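Local structure of protein angel homolog 2 (Homo sapiens, 6RVZ) at residues 257-262 / 275-280. The protein probably binds the 3' untranslated regions of mRNA and belongs to the CCR4/nocturin family, within the endonuclease/exonuclease/phosphatase fold. Sequence-based numbering, arbitrary orientation.
Sequences EGLPIG and RILSIP
Arg275 meets Ile261 twice, once through its backbone and once through its side chain. Its carbonyl O accepts the Ile261 N-H, with N and O 3.2 Å apart. The same O takes a CA-H...O contact from Pro260. The side chain leaves with CG between its own N and carbonyl carbon (chi1 68°) and runs extended to NE; this carries the guanidinium past Ile261, whose CD1 lies over one face, off-centre toward the rim and 3.9 Å from Arg275 NH2. That NH2 also forms a salt bridge with Asp204 at the start of helix 203-221. With an alanine at Ile261, CD1 and CG2 are gone, which would probably leave one guanidinium face and Leu277 CD2 without their apolar neighbour. Ile276 follows, its CG2 resting 3.6 Å from Gly258 CA and its CD1 loosely approaching Pro260 CG. Leu277 then turns its N-H to Leu259 O, with N and O 2.9 Å apart. Its methyls divide the work: CD1 lies alongside Leu259 CD2, while CD2 meets Ile261 CG2 at 3.9 Å. Beyond them, Leu277 also packs on Leu207 of helix 203-221. Farther on, Ile279 CD1 touches the aliphatic CG of Glu257 at 3.7 Å, while the carboxylate reaches Ser328 through OE2. The two backbone bonds flank Pro260 and Ile276, making an isolated antiparallel beta bridge that ties together two parts of the long loop between strands 253-255 and 329-331, at the periphery of this endonuclease/exonuclease/phosphatase fold.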
loop_
_atom_site.group_PDB
_atom_site.type_symbol
_atom_site.label_atom_id
_atom_site.label_comp_id
_atom_site.label_asym_id
_atom_site.label_seq_id
_atom_site.Cartn_x
_atom_site.Cartn_y
_atom_site.Cartn_z
ATOM N N GLU A 257 -6.905 -15.701 -17.924
ATOM C CA GLU A 257 -7.936 -16.132 -18.859
ATOM C C GLU A 257 -9.038 -16.854 -18.084
ATOM O O GLU A 257 -8.758 -17.749 -17.291
ATOM C CB GLU A 257 -7.359 -17.029 -19.960
ATOM C CG GLU A 257 -7.791 -16.604 -21.356
ATOM C CD GLU A 257 -7.488 -17.600 -22.464
ATOM O OE1 GLU A 257 -8.444 -18.023 -23.146
ATOM O OE2 GLU A 257 -6.300 -17.940 -22.650
ATOM N N GLY A 258 -10.290 -16.428 -18.306
ATOM C CA GLY A 258 -11.458 -17.043 -17.690
ATOM C C GLY A 258 -11.665 -16.609 -16.239
ATOM O O GLY A 258 -12.500 -17.177 -15.541
ATOM N N LEU A 259 -10.916 -15.587 -15.802
ATOM C CA LEU A 259 -10.954 -15.122 -14.426
ATOM C C LEU A 259 -12.040 -14.056 -14.298
ATOM O O LEU A 259 -11.952 -13.018 -14.947
ATOM C CB LEU A 259 -9.572 -14.557 -14.070
ATOM C CG LEU A 259 -9.395 -14.034 -12.642
ATOM C CD1 LEU A 259 -9.719 -15.106 -11.612
ATOM C CD2 LEU A 259 -7.982 -13.511 -12.429
ATOM N N PRO A 260 -13.099 -14.269 -13.478
ATOM C CA PRO A 260 -14.085 -13.218 -13.219
ATOM C C PRO A 260 -13.440 -11.989 -12.584
ATOM O O PRO A 260 -12.512 -12.113 -11.789
ATOM C CB PRO A 260 -15.090 -13.857 -12.246
ATOM C CG PRO A 260 -14.885 -15.350 -12.401
ATOM C CD PRO A 260 -13.429 -15.521 -12.781
ATOM N N ILE A 261 -13.956 -10.804 -12.931
ATOM C CA ILE A 261 -13.359 -9.543 -12.521
ATOM C C ILE A 261 -13.424 -9.389 -10.999
ATOM O O ILE A 261 -12.547 -8.762 -10.411
ATOM C CB ILE A 261 -14.006 -8.355 -13.269
ATOM C CG1 ILE A 261 -15.519 -8.258 -13.052
ATOM C CG2 ILE A 261 -13.665 -8.415 -14.752
ATOM C CD1 ILE A 261 -16.129 -7.016 -13.657
ATOM N N GLY A 262 -14.450 -9.969 -10.361
ATOM C CA GLY A 262 -14.617 -9.882 -8.917
ATOM C C GLY A 262 -13.647 -10.773 -8.141
ATOM O O GLY A 262 -13.402 -10.527 -6.964
ATOM N N ARG A 275 -18.611 -10.850 -15.390
ATOM C CA ARG A 275 -17.968 -11.030 -16.680
ATOM C C ARG A 275 -16.508 -11.405 -16.438
ATOM O O ARG A 275 -15.956 -11.136 -15.373
ATOM C CB ARG A 275 -18.144 -9.798 -17.581
ATOM C CG ARG A 275 -17.410 -8.540 -17.140
ATOM C CD ARG A 275 -17.775 -7.343 -18.010
ATOM N NE ARG A 275 -17.379 -6.121 -17.331
ATOM C CZ ARG A 275 -16.146 -5.627 -17.311
ATOM N NH1 ARG A 275 -15.177 -6.225 -17.986
ATOM N NH2 ARG A 275 -15.889 -4.531 -16.618
ATOM N N ILE A 276 -15.929 -12.071 -17.441
ATOM C CA ILE A 276 -14.575 -12.598 -17.406
ATOM C C ILE A 276 -13.634 -11.500 -17.903
ATOM O O ILE A 276 -14.051 -10.627 -18.659
ATOM C CB ILE A 276 -14.524 -13.896 -18.247
ATOM C CG1 ILE A 276 -14.941 -15.122 -17.427
ATOM C CG2 ILE A 276 -13.165 -14.113 -18.897
ATOM C CD1 ILE A 276 -16.208 -14.939 -16.621
ATOM N N LEU A 277 -12.373 -11.531 -17.454
ATOM C CA LEU A 277 -11.392 -10.522 -17.830
ATOM C C LEU A 277 -11.154 -10.555 -19.340
ATOM O O LEU A 277 -11.018 -11.628 -19.927
ATOM C CB LEU A 277 -10.082 -10.765 -17.070
ATOM C CG LEU A 277 -9.975 -10.110 -15.694
ATOM C CD1 LEU A 277 -8.737 -10.604 -14.962
ATOM C CD2 LEU A 277 -9.954 -8.593 -15.805
ATOM N N SER A 278 -11.102 -9.360 -19.950
ATOM C CA SER A 278 -10.808 -9.206 -21.367
ATOM C C SER A 278 -9.315 -9.404 -21.623
ATOM O O SER A 278 -8.492 -9.147 -20.747
ATOM C CB SER A 278 -11.264 -7.855 -21.870
ATOM O OG SER A 278 -12.681 -7.760 -21.859
ATOM N N ILE A 279 -8.992 -9.860 -22.842
ATOM C CA ILE A 279 -7.625 -10.005 -23.322
ATOM C C ILE A 279 -7.431 -9.013 -24.470
ATOM O O ILE A 279 -8.026 -9.200 -25.527
ATOM C CB ILE A 279 -7.375 -11.453 -23.794
ATOM C CG1 ILE A 279 -7.925 -12.488 -22.806
ATOM C CG2 ILE A 279 -5.899 -11.682 -24.093
ATOM C CD1 ILE A 279 -8.551 -13.701 -23.465
ATOM N N PRO A 280 -6.647 -7.916 -24.327
ATOM C CA PRO A 280 -5.993 -7.530 -23.072
ATOM C C PRO A 280 -6.949 -6.857 -22.089
ATOM O O PRO A 280 -8.063 -6.492 -22.461
ATOM C CB PRO A 280 -4.941 -6.521 -23.554
ATOM C CG PRO A 280 -5.624 -5.837 -24.715
ATOM C CD PRO A 280 -6.367 -6.958 -25.410
#